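Local structure of (S)-imine reductase (Streptomyces sp. GF3546, 4OQY) at residues V19-D24 against P124-P129; L187-A192 against L245-D250; K113-G118 against K139-A144. The protein reduces imines to amines with S selectivity, probably using NADPH as the hydride donor. All coordinates share one frame; numbering follows the deposited sequence.

Interaction 1 (V19-D24 against P124-P129); sequences VNTFLD and PLIGKP
Thr21 on helix 13-24 meets Ile126 and Gly127 of the loop between strands 113-119 and 132-136. It presents both branches of its side chain. Thr21 OG1 lies 3.5 Å from the CG2 methyl of Ile126. This is a van der Waals contact with a methyl. The polar partner of OG1 is the carbonyl O of Ala17, one turn back in the same helix. That hydrogen bond fixes the rotation of the side chain. OG1 sits beside the backbone N (chi1 -65°), and CG2 is turned out to the loop. Thr21 CG2 comes to 3.7 Å from Gly127 CA.

Ile126 divides its side chain: CG2 meets Thr21, and the other branch leads away. The side chains of Thr21 and Ile126 cross at about a right angle. Ile126 also reaches Met14, which binds NADPH in a crystal structure of this protein. Thr153 is another neighbour.

Gly127 brings its bare CA to the helix. It is the third residue of a type II beta turn from Leu125 to Lys128, closed by Lys128 N to Leu125 O at 3.0 Å. Its positive phi (82°) suits glycine at that position. A backbone bond to Leu152 also holds Gly127.

Helix 13-24 follows strand 6-9 and a glycine-rich turn that fits the GxGxxG pattern of Rossmann folds. The contact thus sets a beta turn against the first helix of a Rossmann dinucleotide-binding fold.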
# COMPACT_ATOMS: atom_id res chain seq x y z
N VAL B 19 0.77 30.62 -3.48
CA VAL B 19 0.69 32.08 -3.45
C VAL B 19 0.27 32.51 -2.03
O VAL B 19 0.92 33.37 -1.45
CB VAL B 19 -0.26 32.65 -4.53
CG1 VAL B 19 -0.43 34.15 -4.35
CG2 VAL B 19 0.26 32.35 -5.94
N ASN B 20 -0.78 31.88 -1.49
CA ASN B 20 -1.29 32.25 -0.15
C ASN B 20 -0.22 32.11 0.90
O ASN B 20 -0.06 32.96 1.75
CB ASN B 20 -2.50 31.40 0.24
CG ASN B 20 -3.79 31.86 -0.43
OD1 ASN B 20 -4.51 31.07 -1.04
ND2 ASN B 20 -4.10 33.15 -0.29
N THR B 21 0.53 31.02 0.79
CA THR B 21 1.61 30.76 1.71
C THR B 21 2.75 31.80 1.59
O THR B 21 3.29 32.27 2.61
CB THR B 21 2.14 29.34 1.53
OG1 THR B 21 1.10 28.43 1.90
CG2 THR B 21 3.35 29.10 2.40
N PHE B 22 3.10 32.15 0.35
CA PHE B 22 4.10 33.20 0.12
C PHE B 22 3.66 34.54 0.72
O PHE B 22 4.44 35.25 1.39
CB PHE B 22 4.40 33.36 -1.39
CG PHE B 22 5.42 32.39 -1.96
CD1 PHE B 22 6.61 32.15 -1.31
CD2 PHE B 22 5.21 31.81 -3.21
CE1 PHE B 22 7.54 31.28 -1.84
CE2 PHE B 22 6.15 30.95 -3.76
CZ PHE B 22 7.32 30.69 -3.08
N LEU B 23 2.39 34.89 0.49
CA LEU B 23 1.84 36.13 1.00
C LEU B 23 1.75 36.12 2.53
O LEU B 23 2.10 37.11 3.16
CB LEU B 23 0.45 36.38 0.44
CG LEU B 23 0.39 36.69 -1.05
CD1 LEU B 23 -1.05 36.72 -1.48
CD2 LEU B 23 1.08 38.02 -1.34
N ASP B 24 1.30 35.01 3.11
CA ASP B 24 1.28 34.85 4.59
C ASP B 24 2.62 35.14 5.23
O ASP B 24 2.69 35.62 6.36
CB ASP B 24 0.90 33.41 4.97
CG ASP B 24 -0.57 33.08 4.69
OD1 ASP B 24 -1.36 33.99 4.38
OD2 ASP B 24 -0.94 31.90 4.78
N PRO B 124 -3.59 21.59 0.74
CA PRO B 124 -3.78 22.11 2.10
C PRO B 124 -2.58 21.94 3.04
O PRO B 124 -2.59 22.52 4.12
CB PRO B 124 -4.99 21.33 2.64
CG PRO B 124 -5.28 20.25 1.67
CD PRO B 124 -4.61 20.59 0.37
N LEU B 125 -1.55 21.17 2.64
CA LEU B 125 -0.37 20.99 3.48
C LEU B 125 0.80 21.89 3.12
O LEU B 125 1.81 21.93 3.84
CB LEU B 125 0.07 19.52 3.53
CG LEU B 125 -0.91 18.54 4.19
CD1 LEU B 125 -0.21 17.22 4.41
CD2 LEU B 125 -1.45 19.06 5.52
N ILE B 126 0.64 22.67 2.05
CA ILE B 126 1.64 23.67 1.70
C ILE B 126 1.72 24.64 2.88
O ILE B 126 0.70 25.03 3.43
CB ILE B 126 1.24 24.42 0.42
CG1 ILE B 126 1.29 23.47 -0.77
CG2 ILE B 126 2.14 25.62 0.17
CD1 ILE B 126 2.67 22.92 -1.09
N GLY B 127 2.93 25.02 3.27
CA GLY B 127 3.10 25.95 4.39
C GLY B 127 3.04 25.30 5.76
O GLY B 127 3.14 25.99 6.77
N LYS B 128 2.85 23.98 5.82
CA LYS B 128 2.87 23.27 7.09
C LYS B 128 4.22 22.62 7.33
O LYS B 128 4.90 22.21 6.36
CB LYS B 128 1.73 22.25 7.20
CG LYS B 128 0.34 22.83 6.96
CD LYS B 128 0.10 24.12 7.73
CE LYS B 128 -1.38 24.46 7.85
NZ LYS B 128 -2.04 24.57 6.52
N PRO B 129 4.61 22.51 8.61
CA PRO B 129 5.96 22.11 9.02
C PRO B 129 6.42 20.75 8.52
O PRO B 129 7.59 20.59 8.17
CB PRO B 129 5.87 22.07 10.55
CG PRO B 129 4.76 23.01 10.89
CD PRO B 129 3.76 22.80 9.79

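Interaction 2 (L187-A192 against L245-D250); sequences LALGQA and LHTHQD
Leu189 projects from helix 163-192 toward Thr247 and His248 on helix 234-251. All the contacts across the pair are van der Waals. CG of Leu189 is anti to the backbone N (chi1 174°), which carries the two methyls to the other helix. Leu189 CD1 lies 3.8 Å from Thr247 CG2, and Leu189 CD2 is 3.9 Å from the same methyl. The threonine methyl therefore faces both ends of the leucine fork.

The imidazole of His248 packs along the leucine from CB to the CD2 methyl. His248 CE1 is 3.7 Å from Leu189 CB and equally close to Leu189 CD2. CB approaches the ring obliquely. Leu189 crosses both partners at about a right angle.

The polar groups find their partners away from Leu189. Thr247 OG1 is hydrogen-bonded to the carbonyl of His243, in the preceding turn of its helix. His248 NE2 is hydrogen-bonded to Thr174 OG1 of the second subunit. That bond ties the buried ring to the dimer interface while its CE1 side packs on Leu189.

Gln170 of the second subunit also packs on Thr247. The arrangement is a helix-helix contact in the all-helical C-terminal domain of this reductase family, set against the partner subunit of the dimer.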
# COMPACT_ATOMS: atom_id res chain seq x y z
N LEU B 187 -12.34 -3.45 -1.12
CA LEU B 187 -13.72 -3.02 -0.92
C LEU B 187 -14.61 -3.75 -1.94
O LEU B 187 -15.72 -4.17 -1.62
CB LEU B 187 -13.84 -1.50 -1.03
CG LEU B 187 -13.10 -0.67 0.04
CD1 LEU B 187 -13.30 0.82 -0.23
CD2 LEU B 187 -13.55 -1.00 1.47
N ALA B 188 -14.09 -3.94 -3.15
CA ALA B 188 -14.77 -4.74 -4.16
C ALA B 188 -14.95 -6.18 -3.67
O ALA B 188 -16.05 -6.71 -3.73
CB ALA B 188 -13.98 -4.73 -5.47
N LEU B 189 -13.86 -6.79 -3.20
CA LEU B 189 -13.90 -8.15 -2.65
C LEU B 189 -14.92 -8.24 -1.51
O LEU B 189 -15.70 -9.18 -1.44
CB LEU B 189 -12.51 -8.60 -2.18
CG LEU B 189 -12.44 -9.95 -1.45
CD1 LEU B 189 -12.69 -11.09 -2.43
CD2 LEU B 189 -11.12 -10.13 -0.72
N GLY B 190 -14.91 -7.27 -0.62
CA GLY B 190 -15.89 -7.24 0.47
C GLY B 190 -17.32 -7.28 -0.05
O GLY B 190 -18.14 -8.10 0.39
N GLN B 191 -17.63 -6.41 -1.00
CA GLN B 191 -18.99 -6.32 -1.52
C GLN B 191 -19.43 -7.60 -2.19
O GLN B 191 -20.55 -8.03 -2.01
CB GLN B 191 -19.15 -5.15 -2.48
CG GLN B 191 -19.24 -3.83 -1.74
CD GLN B 191 -19.22 -2.62 -2.64
OE1 GLN B 191 -19.17 -2.72 -3.86
NE2 GLN B 191 -19.27 -1.44 -2.02
N ALA B 192 -18.51 -8.23 -2.91
CA ALA B 192 -18.81 -9.49 -3.55
C ALA B 192 -19.06 -10.61 -2.55
O ALA B 192 -19.56 -11.68 -2.92
CB ALA B 192 -17.66 -9.89 -4.48
N LEU B 245 -4.88 -14.41 -4.85
CA LEU B 245 -5.37 -14.49 -6.22
C LEU B 245 -6.68 -15.31 -6.31
O LEU B 245 -7.66 -14.86 -6.91
CB LEU B 245 -4.27 -15.06 -7.16
CG LEU B 245 -4.73 -15.21 -8.62
CD1 LEU B 245 -5.17 -13.86 -9.18
CD2 LEU B 245 -3.65 -15.84 -9.49
N HIS B 246 -6.70 -16.49 -5.71
CA HIS B 246 -7.84 -17.36 -5.82
C HIS B 246 -9.04 -16.77 -5.11
O HIS B 246 -10.14 -16.93 -5.56
CB HIS B 246 -7.51 -18.74 -5.28
CG HIS B 246 -6.54 -19.50 -6.13
ND1 HIS B 246 -5.73 -20.49 -5.62
CD2 HIS B 246 -6.20 -19.38 -7.43
CE1 HIS B 246 -4.97 -20.98 -6.58
NE2 HIS B 246 -5.24 -20.32 -7.69
N THR B 247 -8.82 -16.07 -4.01
CA THR B 247 -9.91 -15.39 -3.31
C THR B 247 -10.63 -14.40 -4.22
O THR B 247 -11.86 -14.40 -4.30
CB THR B 247 -9.36 -14.68 -2.07
OG1 THR B 247 -8.79 -15.66 -1.21
CG2 THR B 247 -10.46 -13.92 -1.35
N HIS B 248 -9.87 -13.56 -4.92
CA HIS B 248 -10.47 -12.62 -5.86
C HIS B 248 -11.11 -13.29 -7.08
O HIS B 248 -12.18 -12.87 -7.52
CB HIS B 248 -9.47 -11.55 -6.29
CG HIS B 248 -9.04 -10.67 -5.17
ND1 HIS B 248 -9.81 -9.63 -4.70
CD2 HIS B 248 -7.96 -10.72 -4.36
CE1 HIS B 248 -9.20 -9.05 -3.68
NE2 HIS B 248 -8.07 -9.70 -3.46
N GLN B 249 -10.48 -14.33 -7.60
CA GLN B 249 -11.07 -15.12 -8.70
C GLN B 249 -12.40 -15.72 -8.27
O GLN B 249 -13.41 -15.52 -8.92
CB GLN B 249 -10.13 -16.25 -9.12
CG GLN B 249 -8.85 -15.76 -9.76
CD GLN B 249 -7.89 -16.90 -10.10
OE1 GLN B 249 -7.81 -17.91 -9.40
NE2 GLN B 249 -7.12 -16.71 -11.16
N ASP B 250 -12.40 -16.41 -7.13
CA ASP B 250 -13.63 -17.00 -6.57
C ASP B 250 -14.75 -15.97 -6.35
O ASP B 250 -15.93 -16.27 -6.53
CB ASP B 250 -13.35 -17.67 -5.22
CG ASP B 250 -12.48 -18.91 -5.32
OD1 ASP B 250 -12.28 -19.46 -6.44
OD2 ASP B 250 -11.97 -19.33 -4.26

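Interaction 3 (K113-G118 against K139-A144); sequences KHLTGG and KDVFDA
Val141 on helix 139-149 sits between Lys113 and Leu115 of strand 113-119. These two strand residues are two apart, so both side chains leave the same face of the sheet.

Lys113 can be followed outward from its CB, which lies over both methyls of Val141, 4.0 Å from CG2 and 4.1 Å from CG1. Lys113 CG comes nearer, at 3.8 Å from Val141 CG2. The chain then bends at chi2 (-69°). This keeps Lys113 CD beside Val141 CG2, at 4.0 Å. Beyond CD the chain runs extended. Lys113 NZ ends 6.0 Å from Asp140 OD2, too far for a salt bridge, though the opposite charges may attract weakly. The lysine thus lays its aliphatic part along the CG2 methyl of Val141.

The sheet here is that of the Rossmann-type nucleotide-binding domain. Strand 113-119 runs parallel to strand 88-91 on one flank and antiparallel to strand 132-136 on the other. Helix 139-149 follows strand 132-136 and lies across the sheet, at -73° to strand 113-119 and with the two axes 9.0 Å apart.

Leu115 fills the next place along the strand. Its CG meets Val141 CG1, the two side chains sliding past each other in opposite directions. Leu115 CD2 reaches the backbone N of Phe142 and lies 4.2 Å from Phe142 CB. The phenyl group leaves the helix with CG anti to the backbone N (chi1 174°), and its ring meets that of Tyr157 on strand 154-157, outermost in the sheet of this chain. Val141 also touches Val88, so the valine reaches two adjacent strands. At the exposed side of the helix, Lys139 NZ forms a salt bridge with Asp143.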
# COMPACT_ATOMS: atom_id res chain seq x y z
N LYS B 113 17.86 28.81 -15.89
CA LYS B 113 18.21 27.65 -15.06
C LYS B 113 16.93 26.94 -14.66
O LYS B 113 15.89 27.58 -14.51
CB LYS B 113 18.88 28.12 -13.77
CG LYS B 113 20.05 29.07 -13.97
CD LYS B 113 21.20 28.32 -14.59
CE LYS B 113 22.42 29.20 -14.70
NZ LYS B 113 23.51 28.36 -15.25
N HIS B 114 17.01 25.64 -14.44
CA HIS B 114 15.83 24.85 -14.16
C HIS B 114 16.04 24.04 -12.91
O HIS B 114 17.02 23.30 -12.82
CB HIS B 114 15.60 23.92 -15.30
CG HIS B 114 14.38 23.07 -15.18
ND1 HIS B 114 14.40 21.82 -14.60
CD2 HIS B 114 13.14 23.23 -15.68
CE1 HIS B 114 13.20 21.27 -14.70
NE2 HIS B 114 12.42 22.11 -15.36
N LEU B 115 15.13 24.21 -11.96
CA LEU B 115 15.05 23.37 -10.76
C LEU B 115 13.81 22.51 -10.85
O LEU B 115 12.69 23.02 -11.03
CB LEU B 115 14.96 24.20 -9.46
CG LEU B 115 16.18 25.04 -9.05
CD1 LEU B 115 15.86 25.88 -7.82
CD2 LEU B 115 17.43 24.20 -8.80
N THR B 116 14.01 21.22 -10.70
CA THR B 116 12.92 20.27 -10.68
C THR B 116 12.43 20.12 -9.23
O THR B 116 13.22 19.81 -8.32
CB THR B 116 13.36 18.90 -11.21
OG1 THR B 116 14.01 19.06 -12.48
CG2 THR B 116 12.16 17.98 -11.39
N GLY B 117 11.13 20.32 -9.04
CA GLY B 117 10.49 20.13 -7.74
C GLY B 117 9.45 19.03 -7.80
O GLY B 117 8.62 19.02 -8.70
N GLY B 118 9.51 18.10 -6.86
CA GLY B 118 8.46 17.08 -6.68
C GLY B 118 7.75 17.27 -5.33
O GLY B 118 8.29 16.89 -4.29
N LYS B 139 23.31 22.92 -7.99
CA LYS B 139 23.34 23.15 -6.57
C LYS B 139 23.48 24.64 -6.25
O LYS B 139 22.82 25.12 -5.34
CB LYS B 139 24.45 22.34 -5.88
CG LYS B 139 24.54 22.50 -4.35
CD LYS B 139 23.20 22.26 -3.66
CE LYS B 139 23.19 21.92 -2.17
NZ LYS B 139 24.38 22.45 -1.45
N ASP B 140 24.28 25.38 -7.01
CA ASP B 140 24.48 26.80 -6.72
C ASP B 140 23.17 27.57 -6.87
O ASP B 140 22.82 28.43 -6.05
CB ASP B 140 25.61 27.41 -7.56
CG ASP B 140 25.36 27.35 -9.05
OD1 ASP B 140 24.59 26.47 -9.52
OD2 ASP B 140 25.94 28.19 -9.77
N VAL B 141 22.40 27.20 -7.89
CA VAL B 141 21.09 27.79 -8.12
C VAL B 141 20.13 27.41 -6.97
O VAL B 141 19.39 28.25 -6.48
CB VAL B 141 20.49 27.32 -9.47
CG1 VAL B 141 19.09 27.88 -9.67
CG2 VAL B 141 21.41 27.70 -10.64
N PHE B 142 20.14 26.14 -6.56
CA PHE B 142 19.30 25.71 -5.46
C PHE B 142 19.63 26.51 -4.21
O PHE B 142 18.72 27.03 -3.58
CB PHE B 142 19.43 24.22 -5.16
CG PHE B 142 18.68 23.78 -3.94
CD1 PHE B 142 17.32 23.53 -4.00
CD2 PHE B 142 19.33 23.66 -2.71
CE1 PHE B 142 16.61 23.14 -2.87
CE2 PHE B 142 18.64 23.28 -1.57
CZ PHE B 142 17.27 23.01 -1.65
N ASP B 143 20.90 26.63 -3.85
CA ASP B 143 21.27 27.34 -2.60
C ASP B 143 20.86 28.80 -2.62
O ASP B 143 20.43 29.34 -1.61
CB ASP B 143 22.76 27.25 -2.32
CG ASP B 143 23.22 25.83 -2.08
OD1 ASP B 143 22.42 24.98 -1.66
OD2 ASP B 143 24.40 25.56 -2.35
N ALA B 144 20.98 29.44 -3.78
CA ALA B 144 20.58 30.83 -3.96
C ALA B 144 19.08 31.09 -3.70
O ALA B 144 18.72 32.16 -3.23
CB ALA B 144 20.97 31.31 -5.36

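How the interactions relate
From the N terminus, the chain first passes residues 19-24 on helix 13-24. Strand 113-118 comes next, then the loop 124-129, which closes interaction 1. Helix segment 139-144 follows and closes interaction 3. The segments of these two contacts alternate, so their loops cross. Interaction 1 closes the long one, joining the first helix to the loop after strand 113-119. Interaction 3 closes a short one. Both lie in the nucleotide-binding domain, with centres about 20 Å apart. Interaction 2 comes later, in series: it opens at 187-192 on helix 163-192 and closes at 245-250 on helix 234-251, within the C-terminal domain. Its centre is about 42 Å from that of interaction 1 and about 47 Å from that of interaction 3.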